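Local coordinates for recombination protein recR (PDB 1VDD) that probably acts with RecF and RecO in recombinational DNA repair, binding DNA as a zinc-containing, ring-shaped assembly, at residues A[138-143]-A[166-171]. Sequence-based numbering, arbitrary orientation.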
ATOM      1  N   ILE A 138     -27.180  16.407  17.860  1.00 38.15           N
ATOM      2  CA  ILE A 138     -26.642  15.218  17.225  1.00 38.94           C
ATOM      3  C   ILE A 138     -25.176  15.169  17.585  1.00 37.36           C
ATOM      4  O   ILE A 138     -24.446  16.134  17.357  1.00 33.18           O
ATOM      5  CB  ILE A 138     -26.760  15.297  15.699  1.00 39.12           C
ATOM      6  CG1 ILE A 138     -28.233  15.409  15.294  1.00 41.69           C
ATOM      7  CG2 ILE A 138     -26.108  14.092  15.078  1.00 40.05           C
ATOM      8  CD1 ILE A 138     -28.453  15.753  13.834  1.00 25.75           C
ATOM      9  N   LEU A 139     -24.745  14.056  18.163  1.00 32.99           N
ATOM     10  CA  LEU A 139     -23.350  13.915  18.535  1.00 36.37           C
ATOM     11  C   LEU A 139     -22.626  13.205  17.408  1.00 36.04           C
ATOM     12  O   LEU A 139     -22.811  12.006  17.179  1.00 38.18           O
ATOM     13  CB  LEU A 139     -23.230  13.141  19.842  1.00 30.22           C
ATOM     14  CG  LEU A 139     -24.063  13.796  20.942  1.00 31.60           C
ATOM     15  CD1 LEU A 139     -23.931  12.992  22.226  1.00 33.79           C
ATOM     16  CD2 LEU A 139     -23.621  15.244  21.131  1.00 30.28           C
ATOM     17  N   ALA A 140     -21.803  13.965  16.699  1.00 35.76           N
ATOM     18  CA  ALA A 140     -21.073  13.428  15.567  1.00 36.14           C
ATOM     19  C   ALA A 140     -19.574  13.411  15.774  1.00 36.41           C
ATOM     20  O   ALA A 140     -18.815  13.696  14.847  1.00 39.97           O
ATOM     21  CB  ALA A 140     -21.414  14.203  14.319  1.00 31.31           C
ATOM     22  N   THR A 141     -19.146  13.083  16.988  1.00 32.45           N
ATOM     23  CA  THR A 141     -17.729  12.987  17.259  1.00 31.99           C
ATOM     24  C   THR A 141     -17.286  11.645  16.692  1.00 32.14           C
ATOM     25  O   THR A 141     -18.119  10.810  16.340  1.00 31.11           O
ATOM     26  CB  THR A 141     -17.422  13.020  18.756  1.00 28.26           C
ATOM     27  OG1 THR A 141     -17.941  11.850  19.373  1.00 31.69           O
ATOM     28  CG2 THR A 141     -18.043  14.238  19.397  1.00 31.15           C
ATOM     29  N   GLY A 142     -15.976  11.457  16.594  1.00 31.23           N
ATOM     30  CA  GLY A 142     -15.428  10.225  16.053  1.00 31.36           C
ATOM     31  C   GLY A 142     -15.963   8.948  16.676  1.00 23.32           C
ATOM     32  O   GLY A 142     -16.958   8.952  17.380  1.00 22.31           O
ATOM     33  N   THR A 143     -15.288   7.842  16.430  1.00 24.56           N
ATOM     34  CA  THR A 143     -15.750   6.570  16.966  1.00 34.51           C
ATOM     35  C   THR A 143     -14.599   5.849  17.635  1.00 41.66           C
ATOM     36  O   THR A 143     -14.671   4.657  17.939  1.00 50.91           O
ATOM     37  CB  THR A 143     -16.327   5.700  15.852  1.00 21.71           C
ATOM     38  OG1 THR A 143     -15.340   5.544  14.828  1.00 23.26           O
ATOM     39  CG2 THR A 143     -17.545   6.370  15.262  1.00 11.31           C
ATOM     40  N   SER A 166     -28.803  12.814  20.339  1.00 37.98           N
ATOM     41  CA  SER A 166     -28.658  11.655  19.485  1.00 35.74           C
ATOM     42  C   SER A 166     -27.202  11.499  19.105  1.00 31.47           C
ATOM     43  O   SER A 166     -26.437  12.453  19.164  1.00 33.68           O
ATOM     44  CB  SER A 166     -29.516  11.817  18.223  1.00 41.81           C
ATOM     45  OG  SER A 166     -29.189  13.006  17.516  1.00 46.43           O
ATOM     46  N   ARG A 167     -26.834  10.286  18.720  1.00 36.26           N
ATOM     47  CA  ARG A 167     -25.474   9.956  18.301  1.00 36.46           C
ATOM     48  C   ARG A 167     -25.593   9.360  16.888  1.00 38.53           C
ATOM     49  O   ARG A 167     -26.591   8.690  16.579  1.00 33.86           O
ATOM     50  CB  ARG A 167     -24.878   8.929  19.258  1.00 32.32           C
ATOM     51  CG  ARG A 167     -23.463   8.516  18.940  1.00 32.01           C
ATOM     52  CD  ARG A 167     -22.472   9.584  19.335  1.00 33.95           C
ATOM     53  NE  ARG A 167     -21.126   9.033  19.455  1.00 25.53           N
ATOM     54  CZ  ARG A 167     -20.111   9.347  18.660  1.00 27.27           C
ATOM     55  NH1 ARG A 167     -20.270  10.217  17.666  1.00 28.98           N
ATOM     56  NH2 ARG A 167     -18.927   8.792  18.866  1.00 20.92           N
ATOM     57  N   ILE A 168     -24.602   9.610  16.030  1.00 35.17           N
ATOM     58  CA  ILE A 168     -24.666   9.093  14.670  1.00 33.34           C
ATOM     59  C   ILE A 168     -24.559   7.574  14.734  1.00 36.57           C
ATOM     60  O   ILE A 168     -24.021   7.024  15.688  1.00 34.59           O
ATOM     61  CB  ILE A 168     -23.557   9.701  13.765  1.00 34.82           C
ATOM     62  CG1 ILE A 168     -22.171   9.468  14.368  1.00 35.64           C
ATOM     63  CG2 ILE A 168     -23.780  11.183  13.609  1.00 28.84           C
ATOM     64  CD1 ILE A 168     -21.063  10.070  13.535  1.00 43.04           C
ATOM     65  N   ALA A 169     -25.063   6.896  13.711  1.00 38.46           N
ATOM     66  CA  ALA A 169     -25.082   5.440  13.696  1.00 38.51           C
ATOM     67  C   ALA A 169     -23.770   4.687  13.497  1.00 41.65           C
ATOM     68  O   ALA A 169     -23.106   4.819  12.473  1.00 44.21           O
ATOM     69  CB  ALA A 169     -26.115   4.959  12.663  1.00 32.70           C
ATOM     70  N   TYR A 170     -23.394   3.894  14.495  1.00 42.78           N
ATOM     71  CA  TYR A 170     -22.204   3.067  14.371  1.00 42.00           C
ATOM     72  C   TYR A 170     -22.707   2.027  13.396  1.00 39.17           C
ATOM     73  O   TYR A 170     -23.824   1.542  13.543  1.00 40.21           O
ATOM     74  CB  TYR A 170     -21.860   2.393  15.699  1.00 43.86           C
ATOM     75  CG  TYR A 170     -21.139   3.292  16.672  1.00 49.46           C
ATOM     76  CD1 TYR A 170     -21.611   4.576  16.943  1.00 51.26           C
ATOM     77  CD2 TYR A 170     -19.990   2.857  17.328  1.00 50.54           C
ATOM     78  CE1 TYR A 170     -20.959   5.412  17.844  1.00 55.81           C
ATOM     79  CE2 TYR A 170     -19.326   3.684  18.238  1.00 57.37           C
ATOM     80  CZ  TYR A 170     -19.815   4.964  18.489  1.00 59.00           C
ATOM     81  OH  TYR A 170     -19.161   5.801  19.372  1.00 60.63           O
ATOM     82  N   GLY A 171     -21.917   1.680  12.394  1.00 35.92           N
ATOM     83  CA  GLY A 171     -22.417   0.701  11.449  1.00 34.17           C
ATOM     84  C   GLY A 171     -21.481   0.387  10.312  1.00 30.56           C
ATOM     85  O   GLY A 171     -20.413   0.979  10.190  1.00 28.77           O
TER
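The guanidinium of R167 reaches the chain leaving strand 136-139 and takes up the carbonyls of L139, T141 and G142 in its plane. NH1 of R167 bonds to T141 O at 2.6 Å (N-H...O 171°) and to L139 O at 3.1 Å. R167 NH2 hydrogen-bonds to G142 O at 2.5 Å, almost along that C=O axis. CG of R167 leaves anti to the backbone N, and a bend at chi2 (76°) swings the chain toward these carbonyls. Three converging carbonyls should stabilise the buried positive charge. L139 O also accepts from I168 N, and L139 N donates to S166 O, pairing strands 136-139 and 164-167 in parallel. These are the third and fourth strands, in chain order, of the parallel Toprim sheet, joined through helix 145-158 in a beta-alpha-beta crossover; S166 and R167 extend the sheet antiparallel into the second subunit. T141 OG1 sits over one guanidinium face but bonds to G147 O. T143 CG2 lies 4.2 Å from Y170 CZ, over one ring face toward its rim; T143 OG1 bonds to G176 N and P173 O of the second subunit. I168 CG2 touches A140 CB at 3.9 Å and I138 CG2 at 4.0 Å, the isoleucines crossing at about a right angle.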